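FBP protein (Leishmania major, PDB 5OEZ) probably catalyses the magnesium-dependent hydrolysis of fructose 1,6-bisphosphate to fructose 6-phosphate and phosphate in gluconeogenesis, as a homotetramer. Local coordinates at residues A155-R158 against M159-G162; L86-T89 against S90-V93. All coordinates share one frame; numbering follows the deposited sequence.

Contact 1 (A155-R158 against M159-G162)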
ATOM      1  N   ALA C 155     -33.197  30.344  -1.841  1.00 64.21           N
ATOM      2  CA  ALA C 155     -34.637  30.129  -1.788  1.00 63.18           C
ATOM      3  C   ALA C 155     -35.006  28.650  -1.748  1.00 62.01           C
ATOM      4  O   ALA C 155     -35.887  28.263  -0.984  1.00 70.06           O
ATOM      5  CB  ALA C 155     -35.328  30.812  -2.958  1.00 68.98           C
ATOM      6  N   VAL C 156     -34.308  27.822  -2.525  1.00 62.21           N
ATOM      7  CA  VAL C 156     -34.611  26.387  -2.583  1.00 62.09           C
ATOM      8  C   VAL C 156     -34.411  25.687  -1.247  1.00 63.00           C
ATOM      9  O   VAL C 156     -35.292  24.945  -0.806  1.00 66.63           O
ATOM     10  CB  VAL C 156     -33.823  25.671  -3.705  1.00 62.73           C
ATOM     11  CG1 VAL C 156     -33.903  24.147  -3.585  1.00 62.38           C
ATOM     12  CG2 VAL C 156     -34.355  26.103  -5.059  1.00 65.19           C
ATOM     13  N   ILE C 157     -33.274  25.907  -0.600  1.00 65.76           N
ATOM     14  CA  ILE C 157     -32.994  25.233   0.671  1.00 66.52           C
ATOM     15  C   ILE C 157     -33.980  25.584   1.792  1.00 65.92           C
ATOM     16  O   ILE C 157     -34.298  24.719   2.620  1.00 62.32           O
ATOM     17  CB  ILE C 157     -31.509  25.471   1.053  1.00 72.82           C
ATOM     18  CG1 ILE C 157     -30.621  24.513   0.290  1.00 84.32           C
ATOM     19  CG2 ILE C 157     -31.258  25.394   2.535  1.00 74.03           C
ATOM     20  CD1 ILE C 157     -30.806  23.075   0.682  1.00 93.99           C
ATOM     21  N   ARG C 158     -34.498  26.812   1.791  1.00 69.58           N
ATOM     22  CA  ARG C 158     -35.587  27.204   2.702  1.00 75.96           C
ATOM     23  C   ARG C 158     -36.891  26.399   2.539  1.00 74.05           C
ATOM     24  O   ARG C 158     -37.688  26.329   3.466  1.00 71.33           O
ATOM     25  CB  ARG C 158     -35.896  28.703   2.584  1.00 79.61           C
ATOM     26  CG  ARG C 158     -34.907  29.588   3.371  1.00 81.26           C
ATOM     27  CD  ARG C 158     -34.748  30.911   2.612  1.00 83.74           C
ATOM     28  NE  ARG C 158     -33.729  31.879   3.038  1.00 81.61           N
ATOM     29  CZ  ARG C 158     -33.289  32.902   2.292  1.00 87.27           C
ATOM     30  NH1 ARG C 158     -33.764  33.156   1.069  1.00 83.76           N
ATOM     31  NH2 ARG C 158     -32.342  33.701   2.784  1.00100.85           N
ATOM     32  N   MET C 159     -37.119  25.822   1.362  1.00 80.13           N
ATOM     33  CA  MET C 159     -38.280  24.953   1.124  1.00 89.13           C
ATOM     34  C   MET C 159     -38.077  23.489   1.562  1.00 80.99           C
ATOM     35  O   MET C 159     -39.049  22.739   1.610  1.00 97.07           O
ATOM     36  CB  MET C 159     -38.666  24.987  -0.361  1.00101.42           C
ATOM     37  CG  MET C 159     -39.090  26.359  -0.873  1.00120.26           C
ATOM     38  SD  MET C 159     -39.942  26.289  -2.471  1.00126.81           S
ATOM     39  CE  MET C 159     -38.829  25.250  -3.406  1.00 98.58           C
ATOM     40  N   LEU C 160     -36.847  23.090   1.887  1.00 73.32           N
ATOM     41  CA  LEU C 160     -36.528  21.682   2.170  1.00 77.58           C
ATOM     42  C   LEU C 160     -36.479  21.341   3.655  1.00 69.37           C
ATOM     43  O   LEU C 160     -36.350  22.227   4.505  1.00 83.90           O
ATOM     44  CB  LEU C 160     -35.194  21.313   1.514  1.00 84.49           C
ATOM     45  CG  LEU C 160     -35.171  21.429  -0.018  1.00 94.64           C
ATOM     46  CD1 LEU C 160     -33.757  21.231  -0.534  1.00 87.02           C
ATOM     47  CD2 LEU C 160     -36.132  20.444  -0.679  1.00 93.32           C
ATOM     48  N   LYS C 161     -36.612  20.051   3.951  1.00 62.84           N
ATOM     49  CA  LYS C 161     -36.394  19.509   5.301  1.00 72.99           C
ATOM     50  C   LYS C 161     -35.542  18.253   5.204  1.00 67.28           C
ATOM     51  O   LYS C 161     -35.382  17.681   4.122  1.00 56.78           O
ATOM     52  CB  LYS C 161     -37.715  19.148   5.987  1.00 86.30           C
ATOM     53  CG  LYS C 161     -38.590  20.326   6.393  1.00 93.30           C
ATOM     54  CD  LYS C 161     -39.721  19.854   7.311  1.00 93.36           C
ATOM     55  CE  LYS C 161     -40.531  21.009   7.951  1.00107.94           C
ATOM     56  NZ  LYS C 161     -42.014  20.867   8.043  1.00121.60           N
ATOM     57  N   GLY C 162     -35.019  17.813   6.346  1.00 52.40           N
ATOM     58  CA  GLY C 162     -34.293  16.556   6.430  1.00 54.03           C
ATOM     59  C   GLY C 162     -35.076  15.347   5.935  1.00 55.03           C
ATOM     60  O   GLY C 162     -34.487  14.402   5.420  1.00 48.91           O
TER
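Met159 and Leu160 each return a backbone N-H to the carbonyl three residues earlier, an example of how a helix that is ending can still satisfy carbonyls: those of Val156 and Ile157. Met159 N donates to Val156 O at 3.0 Å with a bent N-H...O angle of 141°, whereas its distance to Ala155 O, the partner it would have in a regular alpha helix, has grown to 3.6 Å and is not a bond. The following link, Leu160 N to Ile157 O at 3.1 Å, is straighter at 158°.

The side chains close round the same acceptors. Met159 CB lies 3.4 Å from Val156 O, and CG of Leu160 sits 3.6 Å from that oxygen, so carbon atoms pack beside the oxygen that Met159 N binds. Leu160 CG stays beside its own backbone N (chi1 -62°), and from there CD1 reaches back to Ile157 CD1 at 3.7 Å, the two side chains crossing obliquely. Val156 CG1 approaches Leu160 CD1 more loosely, at 4.2 Å. Val156 and Ile157 carry this buried face onto Leu114 of strand 113-121. Beyond the turn, Lys161 is held by its backbone: its N-H goes to Asp164 OD2, and its carbonyl accepts from Trp139 NE1. The i to i+3 pattern is characteristic of a 3-10-like turn finishing an alpha helix, here helix 150-158.

Contact 2 (L86-T89 against S90-V93)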
ATOM      1  N   LEU C  86     -17.835  18.555  -8.501  1.00 54.08           N
ATOM      2  CA  LEU C  86     -18.175  19.446  -9.614  1.00 58.95           C
ATOM      3  C   LEU C  86     -17.939  18.801 -10.983  1.00 64.38           C
ATOM      4  O   LEU C  86     -18.708  19.040 -11.905  1.00 71.16           O
ATOM      5  CB  LEU C  86     -17.435  20.788  -9.499  1.00 61.49           C
ATOM      6  CG  LEU C  86     -17.892  21.699  -8.341  1.00 72.98           C
ATOM      7  CD1 LEU C  86     -16.953  22.896  -8.185  1.00 74.42           C
ATOM      8  CD2 LEU C  86     -19.335  22.174  -8.510  1.00 69.44           C
ATOM      9  N   SER C  87     -16.902  17.971 -11.103  1.00 61.92           N
ATOM     10  CA  SER C  87     -16.614  17.289 -12.365  1.00 59.62           C
ATOM     11  C   SER C  87     -17.451  16.032 -12.580  1.00 54.25           C
ATOM     12  O   SER C  87     -17.394  15.446 -13.650  1.00 58.44           O
ATOM     13  CB  SER C  87     -15.109  16.965 -12.491  1.00 60.39           C
ATOM     14  OG  SER C  87     -14.727  15.863 -11.668  1.00 64.87           O
ATOM     15  N   SER C  88     -18.209  15.594 -11.579  1.00 51.04           N
ATOM     16  CA  SER C  88     -19.032  14.390 -11.725  1.00 51.37           C
ATOM     17  C   SER C  88     -20.170  14.510 -12.755  1.00 55.42           C
ATOM     18  O   SER C  88     -20.644  13.480 -13.244  1.00 51.51           O
ATOM     19  CB  SER C  88     -19.617  13.964 -10.368  1.00 51.43           C
ATOM     20  OG  SER C  88     -20.595  14.883  -9.877  1.00 60.46           O
ATOM     21  N   THR C  89     -20.608  15.745 -13.041  1.00 48.27           N
ATOM     22  CA  THR C  89     -21.836  16.068 -13.779  1.00 50.19           C
ATOM     23  C   THR C  89     -23.133  15.792 -13.006  1.00 50.02           C
ATOM     24  O   THR C  89     -24.222  15.955 -13.553  1.00 60.06           O
ATOM     25  CB  THR C  89     -21.942  15.378 -15.172  1.00 57.79           C
ATOM     26  OG1 THR C  89     -22.298  13.993 -15.014  1.00 55.85           O
ATOM     27  CG2 THR C  89     -20.643  15.527 -15.973  1.00 57.27           C
ATOM     28  N   SER C  90     -23.036  15.421 -11.741  1.00 55.09           N
ATOM     29  CA  SER C  90     -24.213  15.023 -10.959  1.00 65.19           C
ATOM     30  C   SER C  90     -24.798  16.122 -10.067  1.00 53.72           C
ATOM     31  O   SER C  90     -25.921  15.973  -9.589  1.00 49.41           O
ATOM     32  CB  SER C  90     -23.873  13.798 -10.094  1.00 70.25           C
ATOM     33  OG  SER C  90     -23.774  12.654 -10.920  1.00 90.16           O
ATOM     34  N   VAL C  91     -24.043  17.183  -9.792  1.00 54.08           N
ATOM     35  CA  VAL C  91     -24.464  18.155  -8.777  1.00 60.33           C
ATOM     36  C   VAL C  91     -24.936  19.454  -9.410  1.00 56.28           C
ATOM     37  O   VAL C  91     -24.355  19.938 -10.382  1.00 56.32           O
ATOM     38  CB  VAL C  91     -23.377  18.427  -7.707  1.00 59.69           C
ATOM     39  CG1 VAL C  91     -22.715  17.130  -7.271  1.00 57.24           C
ATOM     40  CG2 VAL C  91     -22.337  19.418  -8.189  1.00 66.15           C
ATOM     41  N   CYS C  92     -26.014  19.985  -8.855  1.00 60.67           N
ATOM     42  CA  CYS C  92     -26.495  21.328  -9.157  1.00 63.32           C
ATOM     43  C   CYS C  92     -25.809  22.356  -8.252  1.00 54.38           C
ATOM     44  O   CYS C  92     -25.280  23.374  -8.717  1.00 56.58           O
ATOM     45  CB  CYS C  92     -28.005  21.373  -8.907  1.00 63.48           C
ATOM     46  SG  CYS C  92     -28.714  22.950  -9.373  1.00100.51           S
ATOM     47  N   VAL C  93     -25.795  22.054  -6.960  1.00 48.39           N
ATOM     48  CA  VAL C  93     -25.333  22.970  -5.944  1.00 47.18           C
ATOM     49  C   VAL C  93     -24.471  22.220  -4.949  1.00 46.18           C
ATOM     50  O   VAL C  93     -24.795  21.101  -4.559  1.00 46.83           O
ATOM     51  CB  VAL C  93     -26.561  23.573  -5.194  1.00 51.24           C
ATOM     52  CG1 VAL C  93     -26.195  24.322  -3.919  1.00 51.72           C
ATOM     53  CG2 VAL C  93     -27.342  24.475  -6.128  1.00 59.08           C
TER
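Ser88 OG receives the N-H of Ser90 at 3.1 Å and 158°, a nearly straight bond from backbone to side chain across Thr89. The hydroxyl is placed for this by chi1 of 69°, which sets OG between its own backbone N and carbonyl carbon; it also bonds to Leu85 O, so one oxygen joins the last helical turn to the exit. This bond and Ser90 CB, 3.5 Å from Ser88 OG, make the tight part; Val91 CG1 lies near the same oxygen, at 4.0 Å.

Looser is the meeting of Leu86 CD2 with Val91 CG2 at 4.1 Å, their side chains crossing at about a right angle, where Leu86 is partly exposed. Thr89, the first residue to leave helical geometry, has a positive phi of 71°; its side chain packs on Leu30 and on Ile17 of a second subunit, while Ser87 OG bonds to Gln14 NE2 of that subunit.

The connection thus leads from helix 72-87 into strand 91-96, packed against helix 27-47, with Ser90 OG bonded to Asp27 O and the Ser90 backbone paired with Tyr113 of strand 113-121, two residues that bind AMP.

The chain reaches contact 2 first, passing through the short link 88-90 from helix 72-87 into strand 91-96, and meets contact 1 later, where helix 150-158 gives way to the loop before strand 167-173. Each joins adjoining segments, between residues a few positions apart, so neither encloses a long loop, and the two lie in series without nesting or crossing. Their centres are 19 Å apart, and the nearest atoms remain about 6 Å from each other. Strand 113-121 bridges them: its backbone pairs with strand 91-96, while its Leu114 and Phe116 side chains receive helix 150-158. Ile147 adds a second bridge, touching Val156 as well as Cys92 and Val93.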